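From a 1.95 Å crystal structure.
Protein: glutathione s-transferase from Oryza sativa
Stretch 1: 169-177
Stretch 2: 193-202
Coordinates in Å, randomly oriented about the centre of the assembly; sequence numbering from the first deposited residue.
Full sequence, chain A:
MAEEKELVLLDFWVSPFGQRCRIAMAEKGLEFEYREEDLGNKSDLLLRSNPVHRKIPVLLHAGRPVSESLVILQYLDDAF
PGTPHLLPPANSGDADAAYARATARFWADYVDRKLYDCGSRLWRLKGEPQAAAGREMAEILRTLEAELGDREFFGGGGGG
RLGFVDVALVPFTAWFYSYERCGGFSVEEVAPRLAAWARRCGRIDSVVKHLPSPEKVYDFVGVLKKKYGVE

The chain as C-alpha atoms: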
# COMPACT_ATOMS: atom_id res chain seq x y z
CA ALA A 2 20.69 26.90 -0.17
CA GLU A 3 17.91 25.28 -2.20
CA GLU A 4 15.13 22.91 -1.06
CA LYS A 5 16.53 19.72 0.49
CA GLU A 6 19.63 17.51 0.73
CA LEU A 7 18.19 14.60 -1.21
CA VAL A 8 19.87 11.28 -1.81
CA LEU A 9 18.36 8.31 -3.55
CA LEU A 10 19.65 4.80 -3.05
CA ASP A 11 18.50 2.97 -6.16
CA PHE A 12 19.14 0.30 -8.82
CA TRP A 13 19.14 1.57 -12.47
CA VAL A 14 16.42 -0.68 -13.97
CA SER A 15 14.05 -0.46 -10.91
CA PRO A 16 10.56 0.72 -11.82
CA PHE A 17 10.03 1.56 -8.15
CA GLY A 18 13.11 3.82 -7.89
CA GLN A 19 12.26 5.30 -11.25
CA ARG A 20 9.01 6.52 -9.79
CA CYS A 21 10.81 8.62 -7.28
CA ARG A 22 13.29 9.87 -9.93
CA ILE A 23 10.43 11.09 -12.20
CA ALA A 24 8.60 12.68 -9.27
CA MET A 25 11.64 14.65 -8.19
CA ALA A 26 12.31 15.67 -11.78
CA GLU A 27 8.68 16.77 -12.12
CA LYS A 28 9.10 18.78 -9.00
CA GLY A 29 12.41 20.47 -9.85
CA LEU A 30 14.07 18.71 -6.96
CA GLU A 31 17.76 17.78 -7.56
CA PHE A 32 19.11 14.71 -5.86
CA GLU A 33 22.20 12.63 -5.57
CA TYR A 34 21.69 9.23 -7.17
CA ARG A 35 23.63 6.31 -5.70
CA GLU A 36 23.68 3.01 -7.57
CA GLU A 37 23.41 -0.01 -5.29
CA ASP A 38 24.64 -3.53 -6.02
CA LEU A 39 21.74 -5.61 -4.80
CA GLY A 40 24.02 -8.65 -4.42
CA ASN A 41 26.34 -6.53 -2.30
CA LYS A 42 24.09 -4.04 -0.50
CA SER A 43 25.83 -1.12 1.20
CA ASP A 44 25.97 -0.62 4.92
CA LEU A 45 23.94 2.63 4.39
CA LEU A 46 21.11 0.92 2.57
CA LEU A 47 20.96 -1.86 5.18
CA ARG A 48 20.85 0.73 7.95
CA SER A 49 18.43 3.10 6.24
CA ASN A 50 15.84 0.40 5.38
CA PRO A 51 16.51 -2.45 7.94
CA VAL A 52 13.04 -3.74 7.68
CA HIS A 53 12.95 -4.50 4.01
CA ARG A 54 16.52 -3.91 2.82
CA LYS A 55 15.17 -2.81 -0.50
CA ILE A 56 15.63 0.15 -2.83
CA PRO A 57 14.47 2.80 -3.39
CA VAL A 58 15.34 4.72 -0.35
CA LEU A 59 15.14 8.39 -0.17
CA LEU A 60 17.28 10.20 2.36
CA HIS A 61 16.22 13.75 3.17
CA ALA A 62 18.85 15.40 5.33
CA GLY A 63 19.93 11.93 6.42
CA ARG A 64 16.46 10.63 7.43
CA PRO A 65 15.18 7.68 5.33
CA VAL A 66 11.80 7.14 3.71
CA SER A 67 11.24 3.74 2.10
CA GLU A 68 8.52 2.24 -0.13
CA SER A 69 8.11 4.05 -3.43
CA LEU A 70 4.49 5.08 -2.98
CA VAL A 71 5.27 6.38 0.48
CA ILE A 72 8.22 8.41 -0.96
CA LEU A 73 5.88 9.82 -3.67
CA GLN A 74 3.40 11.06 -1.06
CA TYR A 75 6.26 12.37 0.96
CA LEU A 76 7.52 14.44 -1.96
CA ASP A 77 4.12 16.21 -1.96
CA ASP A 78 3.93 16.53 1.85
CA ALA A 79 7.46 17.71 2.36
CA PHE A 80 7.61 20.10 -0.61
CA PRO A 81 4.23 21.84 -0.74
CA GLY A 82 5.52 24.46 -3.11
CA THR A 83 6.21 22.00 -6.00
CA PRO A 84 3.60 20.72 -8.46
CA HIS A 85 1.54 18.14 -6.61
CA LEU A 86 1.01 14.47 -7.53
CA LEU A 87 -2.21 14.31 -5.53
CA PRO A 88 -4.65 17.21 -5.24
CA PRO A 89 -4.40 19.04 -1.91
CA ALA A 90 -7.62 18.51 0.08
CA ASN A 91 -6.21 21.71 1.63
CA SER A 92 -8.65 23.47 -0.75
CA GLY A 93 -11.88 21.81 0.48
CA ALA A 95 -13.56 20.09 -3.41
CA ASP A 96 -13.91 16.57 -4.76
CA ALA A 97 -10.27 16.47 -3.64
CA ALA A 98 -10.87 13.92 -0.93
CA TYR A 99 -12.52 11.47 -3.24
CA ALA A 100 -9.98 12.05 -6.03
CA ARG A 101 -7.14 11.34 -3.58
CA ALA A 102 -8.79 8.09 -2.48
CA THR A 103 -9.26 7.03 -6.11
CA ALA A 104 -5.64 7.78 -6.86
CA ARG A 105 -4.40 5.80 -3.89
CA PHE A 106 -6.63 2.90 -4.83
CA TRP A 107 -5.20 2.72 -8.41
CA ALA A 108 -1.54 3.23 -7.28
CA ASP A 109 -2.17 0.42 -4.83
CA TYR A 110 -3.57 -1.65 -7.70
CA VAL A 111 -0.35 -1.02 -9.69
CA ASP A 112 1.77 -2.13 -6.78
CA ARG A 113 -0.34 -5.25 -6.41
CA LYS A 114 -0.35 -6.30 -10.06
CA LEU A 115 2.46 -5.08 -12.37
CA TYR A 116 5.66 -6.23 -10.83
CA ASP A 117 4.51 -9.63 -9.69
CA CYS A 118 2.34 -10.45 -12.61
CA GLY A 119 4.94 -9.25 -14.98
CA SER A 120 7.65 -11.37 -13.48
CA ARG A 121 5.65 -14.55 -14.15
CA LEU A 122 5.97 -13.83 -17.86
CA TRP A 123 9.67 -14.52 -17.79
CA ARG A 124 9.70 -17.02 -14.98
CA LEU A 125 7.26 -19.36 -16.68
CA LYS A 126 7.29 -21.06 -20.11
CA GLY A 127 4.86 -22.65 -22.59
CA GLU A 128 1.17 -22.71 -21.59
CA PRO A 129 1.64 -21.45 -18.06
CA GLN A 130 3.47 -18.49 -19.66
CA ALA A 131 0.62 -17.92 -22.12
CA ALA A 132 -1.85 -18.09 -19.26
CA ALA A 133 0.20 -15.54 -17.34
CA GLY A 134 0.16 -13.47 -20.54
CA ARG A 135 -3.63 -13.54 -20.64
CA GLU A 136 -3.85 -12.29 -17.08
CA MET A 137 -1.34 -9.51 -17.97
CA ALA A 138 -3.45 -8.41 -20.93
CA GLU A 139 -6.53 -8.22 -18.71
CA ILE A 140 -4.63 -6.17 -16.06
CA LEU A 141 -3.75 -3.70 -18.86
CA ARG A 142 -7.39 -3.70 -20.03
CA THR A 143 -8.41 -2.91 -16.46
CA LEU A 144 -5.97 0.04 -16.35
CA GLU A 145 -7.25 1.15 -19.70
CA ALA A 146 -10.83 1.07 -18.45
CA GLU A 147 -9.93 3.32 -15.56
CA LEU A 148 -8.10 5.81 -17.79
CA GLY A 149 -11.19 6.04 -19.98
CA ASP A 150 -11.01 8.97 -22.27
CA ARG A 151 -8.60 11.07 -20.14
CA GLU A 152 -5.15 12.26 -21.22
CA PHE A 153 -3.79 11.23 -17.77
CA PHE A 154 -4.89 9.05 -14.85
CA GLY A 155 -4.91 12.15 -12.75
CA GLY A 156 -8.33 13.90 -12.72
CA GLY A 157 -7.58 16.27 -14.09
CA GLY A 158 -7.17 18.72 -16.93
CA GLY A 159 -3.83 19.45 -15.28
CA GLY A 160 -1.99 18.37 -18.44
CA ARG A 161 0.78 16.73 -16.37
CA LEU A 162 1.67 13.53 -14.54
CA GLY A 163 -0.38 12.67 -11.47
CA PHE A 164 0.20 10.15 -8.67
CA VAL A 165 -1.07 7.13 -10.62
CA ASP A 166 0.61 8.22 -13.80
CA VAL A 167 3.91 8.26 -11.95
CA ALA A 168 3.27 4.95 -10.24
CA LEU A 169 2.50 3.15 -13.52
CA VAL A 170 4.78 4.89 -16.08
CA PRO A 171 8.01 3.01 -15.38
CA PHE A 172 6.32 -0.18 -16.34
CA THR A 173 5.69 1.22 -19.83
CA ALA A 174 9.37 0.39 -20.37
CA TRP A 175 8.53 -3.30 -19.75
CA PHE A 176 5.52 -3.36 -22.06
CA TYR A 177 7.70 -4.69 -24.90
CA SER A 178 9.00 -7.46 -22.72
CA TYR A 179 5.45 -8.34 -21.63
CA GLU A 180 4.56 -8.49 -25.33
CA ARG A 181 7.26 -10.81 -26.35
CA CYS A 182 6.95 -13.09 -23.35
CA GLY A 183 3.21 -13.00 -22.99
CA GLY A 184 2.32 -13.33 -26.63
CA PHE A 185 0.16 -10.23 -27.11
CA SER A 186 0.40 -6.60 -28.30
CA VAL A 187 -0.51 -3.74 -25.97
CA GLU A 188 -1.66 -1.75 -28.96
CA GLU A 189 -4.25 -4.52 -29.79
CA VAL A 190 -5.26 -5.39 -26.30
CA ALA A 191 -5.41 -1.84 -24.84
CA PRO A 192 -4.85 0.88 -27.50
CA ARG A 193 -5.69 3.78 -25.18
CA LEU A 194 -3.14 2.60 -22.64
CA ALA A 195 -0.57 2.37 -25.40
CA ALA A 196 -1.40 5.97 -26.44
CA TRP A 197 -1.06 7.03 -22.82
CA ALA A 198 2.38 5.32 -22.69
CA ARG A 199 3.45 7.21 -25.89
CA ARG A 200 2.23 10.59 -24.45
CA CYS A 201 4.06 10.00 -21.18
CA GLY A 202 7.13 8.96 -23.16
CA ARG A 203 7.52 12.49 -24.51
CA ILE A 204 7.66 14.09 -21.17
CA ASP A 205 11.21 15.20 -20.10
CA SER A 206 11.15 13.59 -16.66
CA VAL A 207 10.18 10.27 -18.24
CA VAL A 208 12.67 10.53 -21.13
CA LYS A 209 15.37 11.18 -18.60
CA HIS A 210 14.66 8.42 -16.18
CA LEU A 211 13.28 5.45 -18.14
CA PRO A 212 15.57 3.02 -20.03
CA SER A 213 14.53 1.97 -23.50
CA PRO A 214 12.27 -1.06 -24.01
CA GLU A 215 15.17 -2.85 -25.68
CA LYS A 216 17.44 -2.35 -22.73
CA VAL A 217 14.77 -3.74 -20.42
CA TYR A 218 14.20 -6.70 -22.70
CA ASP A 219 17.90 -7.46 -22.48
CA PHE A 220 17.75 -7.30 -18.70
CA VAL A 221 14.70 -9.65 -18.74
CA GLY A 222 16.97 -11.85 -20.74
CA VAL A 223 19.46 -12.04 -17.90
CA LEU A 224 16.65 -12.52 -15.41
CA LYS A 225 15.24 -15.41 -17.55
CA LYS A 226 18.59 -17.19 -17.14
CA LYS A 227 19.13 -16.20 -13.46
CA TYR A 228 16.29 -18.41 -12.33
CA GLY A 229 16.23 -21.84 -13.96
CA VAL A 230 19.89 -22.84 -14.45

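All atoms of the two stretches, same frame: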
# COMPACT_ATOMS: atom_id res chain seq x y z
N LEU A 169 2.62 4.17 -12.48
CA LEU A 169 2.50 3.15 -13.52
C LEU A 169 3.57 3.35 -14.63
O LEU A 169 4.02 2.40 -15.27
CB LEU A 169 1.13 3.31 -14.21
CG LEU A 169 0.82 2.29 -15.34
CD1 LEU A 169 1.02 0.87 -14.91
CD2 LEU A 169 -0.59 2.48 -15.84
N VAL A 170 3.97 4.62 -14.84
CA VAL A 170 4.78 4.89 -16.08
C VAL A 170 6.07 4.12 -16.25
O VAL A 170 6.38 3.73 -17.36
CB VAL A 170 4.97 6.35 -16.35
CG1 VAL A 170 5.86 6.98 -15.40
CG2 VAL A 170 5.36 6.63 -17.83
N PRO A 171 6.81 3.83 -15.18
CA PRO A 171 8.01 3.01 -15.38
C PRO A 171 7.76 1.65 -16.00
O PRO A 171 8.58 1.15 -16.78
CB PRO A 171 8.65 2.93 -14.00
CG PRO A 171 8.06 4.16 -13.25
CD PRO A 171 6.66 4.26 -13.77
N PHE A 172 6.59 1.09 -15.78
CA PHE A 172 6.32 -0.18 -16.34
C PHE A 172 6.07 -0.12 -17.85
O PHE A 172 6.14 -1.15 -18.52
CB PHE A 172 5.14 -0.85 -15.59
CG PHE A 172 5.46 -1.18 -14.18
CD1 PHE A 172 5.07 -0.34 -13.12
CD2 PHE A 172 6.20 -2.29 -13.88
CE1 PHE A 172 5.44 -0.71 -11.83
CE2 PHE A 172 6.54 -2.58 -12.62
CZ PHE A 172 6.17 -1.81 -11.61
N THR A 173 5.82 1.10 -18.37
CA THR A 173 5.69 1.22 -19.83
C THR A 173 7.01 0.77 -20.52
O THR A 173 7.00 0.31 -21.65
CB THR A 173 5.33 2.59 -20.29
OG1 THR A 173 6.38 3.57 -20.01
CG2 THR A 173 4.03 3.05 -19.64
N ALA A 174 8.14 0.86 -19.82
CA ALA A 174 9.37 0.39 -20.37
C ALA A 174 9.50 -1.16 -20.45
O ALA A 174 10.40 -1.64 -21.14
CB ALA A 174 10.55 0.91 -19.61
N TRP A 175 8.62 -1.85 -19.76
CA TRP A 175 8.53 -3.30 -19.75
C TRP A 175 7.44 -3.78 -20.66
O TRP A 175 7.28 -5.00 -20.82
CB TRP A 175 8.29 -3.78 -18.30
CG TRP A 175 9.33 -3.35 -17.33
CD1 TRP A 175 9.61 -2.14 -16.96
CD2 TRP A 175 10.25 -4.19 -16.62
NE1 TRP A 175 10.62 -2.12 -16.04
CE2 TRP A 175 11.03 -3.38 -15.82
CE3 TRP A 175 10.47 -5.54 -16.57
CZ2 TRP A 175 12.01 -3.88 -14.97
CZ3 TRP A 175 11.49 -6.00 -15.77
CH2 TRP A 175 12.21 -5.19 -14.98
N PHE A 176 6.66 -2.88 -21.28
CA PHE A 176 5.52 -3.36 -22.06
C PHE A 176 6.02 -4.32 -23.19
O PHE A 176 5.47 -5.38 -23.43
CB PHE A 176 4.66 -2.25 -22.66
CG PHE A 176 3.69 -1.60 -21.67
CD1 PHE A 176 3.63 -1.98 -20.34
CD2 PHE A 176 2.88 -0.56 -22.10
CE1 PHE A 176 2.79 -1.36 -19.47
CE2 PHE A 176 1.96 0.02 -21.17
CZ PHE A 176 1.97 -0.35 -19.91
N TYR A 177 7.13 -3.94 -23.79
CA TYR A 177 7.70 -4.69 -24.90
C TYR A 177 8.03 -6.07 -24.45
O TYR A 177 7.67 -7.01 -25.14
CB TYR A 177 8.91 -3.95 -25.53
CG TYR A 177 9.63 -4.78 -26.60
CD1 TYR A 177 9.04 -5.03 -27.85
CD2 TYR A 177 10.87 -5.34 -26.35
CE1 TYR A 177 9.72 -5.83 -28.86
CE2 TYR A 177 11.54 -6.09 -27.34
CZ TYR A 177 10.96 -6.35 -28.59
OH TYR A 177 11.61 -7.12 -29.57
N ARG A 193 -5.73 2.52 -25.91
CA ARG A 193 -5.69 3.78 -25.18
C ARG A 193 -4.61 3.79 -24.10
O ARG A 193 -4.04 4.86 -23.83
CB ARG A 193 -7.04 4.16 -24.57
CG ARG A 193 -8.02 4.75 -25.59
CD ARG A 193 -9.32 5.00 -24.98
NE ARG A 193 -9.99 3.72 -24.90
CZ ARG A 193 -10.34 3.09 -23.83
NH1 ARG A 193 -10.88 1.92 -23.97
NH2 ARG A 193 -10.14 3.62 -22.65
N LEU A 194 -4.25 2.62 -23.58
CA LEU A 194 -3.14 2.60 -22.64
C LEU A 194 -1.81 2.78 -23.38
O LEU A 194 -0.93 3.49 -22.93
CB LEU A 194 -3.14 1.30 -21.86
CG LEU A 194 -2.19 1.24 -20.68
CD1 LEU A 194 -2.65 2.27 -19.57
CD2 LEU A 194 -2.07 -0.13 -20.10
N ALA A 195 -1.74 2.20 -24.56
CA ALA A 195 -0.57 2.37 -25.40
C ALA A 195 -0.34 3.85 -25.80
O ALA A 195 0.78 4.31 -25.79
CB ALA A 195 -0.69 1.47 -26.66
N ALA A 196 -1.43 4.57 -26.08
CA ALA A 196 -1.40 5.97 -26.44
C ALA A 196 -0.96 6.76 -25.23
O ALA A 196 -0.13 7.65 -25.36
CB ALA A 196 -2.82 6.44 -26.88
N TRP A 197 -1.50 6.39 -24.07
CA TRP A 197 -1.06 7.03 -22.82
C TRP A 197 0.47 6.81 -22.61
O TRP A 197 1.21 7.78 -22.28
CB TRP A 197 -1.85 6.54 -21.60
CG TRP A 197 -1.29 6.92 -20.29
CD1 TRP A 197 -1.53 8.04 -19.57
CD2 TRP A 197 -0.41 6.14 -19.52
NE1 TRP A 197 -0.79 8.01 -18.42
CE2 TRP A 197 -0.15 6.83 -18.34
CE3 TRP A 197 0.11 4.87 -19.68
CZ2 TRP A 197 0.71 6.36 -17.38
CZ3 TRP A 197 0.88 4.37 -18.73
CH2 TRP A 197 1.19 5.11 -17.56
N ALA A 198 0.94 5.59 -22.86
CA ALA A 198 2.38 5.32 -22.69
C ALA A 198 3.20 6.19 -23.67
O ALA A 198 4.20 6.79 -23.32
CB ALA A 198 2.68 3.82 -22.86
N ARG A 199 2.70 6.39 -24.90
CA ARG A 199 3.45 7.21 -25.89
C ARG A 199 3.48 8.69 -25.44
O ARG A 199 4.51 9.37 -25.51
CB ARG A 199 2.85 7.10 -27.30
CG ARG A 199 3.14 5.82 -27.99
CD ARG A 199 2.69 5.77 -29.42
NE ARG A 199 1.29 6.12 -29.65
CZ ARG A 199 0.29 5.24 -29.66
NH1 ARG A 199 0.51 3.98 -29.40
NH2 ARG A 199 -0.92 5.62 -29.94
N ARG A 200 2.35 9.19 -24.96
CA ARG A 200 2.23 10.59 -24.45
C ARG A 200 3.23 10.80 -23.27
O ARG A 200 4.05 11.68 -23.27
CB ARG A 200 0.79 10.75 -23.96
CG ARG A 200 0.31 12.03 -23.22
CD ARG A 200 -1.33 12.08 -23.10
NE ARG A 200 -1.96 11.37 -24.20
CZ ARG A 200 -2.76 10.30 -24.15
NH1 ARG A 200 -3.26 9.79 -23.04
NH2 ARG A 200 -3.17 9.78 -25.31
N CYS A 201 3.16 9.91 -22.29
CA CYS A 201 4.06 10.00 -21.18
C CYS A 201 5.53 9.97 -21.66
O CYS A 201 6.39 10.66 -21.09
CB CYS A 201 3.77 8.92 -20.15
SG CYS A 201 2.17 9.16 -19.28
N GLY A 202 5.79 9.20 -22.70
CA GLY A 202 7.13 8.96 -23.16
C GLY A 202 7.80 10.20 -23.75
O GLY A 202 8.98 10.17 -24.07
O HOH W 1 6.22 6.06 -21.51

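The two stretches meet in a small, largely apolar contact, with no direct hydrogen bond between them and one water joining them at the edge of the packing. About 331 Å² of surface is buried, both sides summed.

Stretch 2 is already helical at R193, in a helix that begins earlier in the chain, with regular i to i+4 bonds such as A198 N to L194 O at 2.8 Å and C201 N to W197 O at 2.9 Å. Stretch 1 is wound more tightly over much of its length. Its amides reach back three residues, as in F172 N to L169 O at 2.9 Å and W175 N to F172 O at 2.9 Å. A regular helix takes in F176 and Y177 and continues beyond them. The backbones come closest at T173 and A198, whose CA atoms lie 6.0 Å apart. Two small side chains face each other here, and T173 CG2 sits 3.6 Å from A198 CB.

W197 gives up the most surface to the contact. Its CA-to-CB bond points sideways, but chi1 near t (168°) brings the indole nearer to stretch 1. L169 CG lies 3.6 Å from W197 CH2, and T173 CG2 lies 3.5 Å from W197 CZ3. V170 adds its CA at 3.9 Å from the same CH2 atom of W197. All three residues approach the ring obliquely. These are dispersion contacts that shield carbon from water. The indole nitrogen, NE1, is hydrogen-bonded elsewhere in the structure.

Further apolar pairs extend the packing. V170 CG2 meets C201 CB at 3.6 Å. L169 CD2 and L194 CD1 are looser, at 4.3 Å. L194 also reaches F176, with its CD2 4.1 Å from F176 CZ. The F176 ring also touches A198, whose CB is 4.2 Å from F176 CE2, at an oblique approach. The methyl group of A198 thus packs against both T173 and F176. L194, A198 and C201 all point their CA-to-CB bonds toward stretch 1, as expected for positions three or four residues apart on one helix.

T173 combines apolar and polar roles. Its methyl group, CG2, packs against stretch 2, while its hydroxyl donates to a backbone carbonyl of its own stretch: T173 OG1 to V170 O is 2.7 Å. Water 1 then donates to T173 OG1 at 2.9 Å and to A198 O at 2.8 Å. The bridge links the hydroxyl of one stretch to a carbonyl of the other. That carbonyl also accepts the amide of G202, with A198 O 3.0 Å from G202 N.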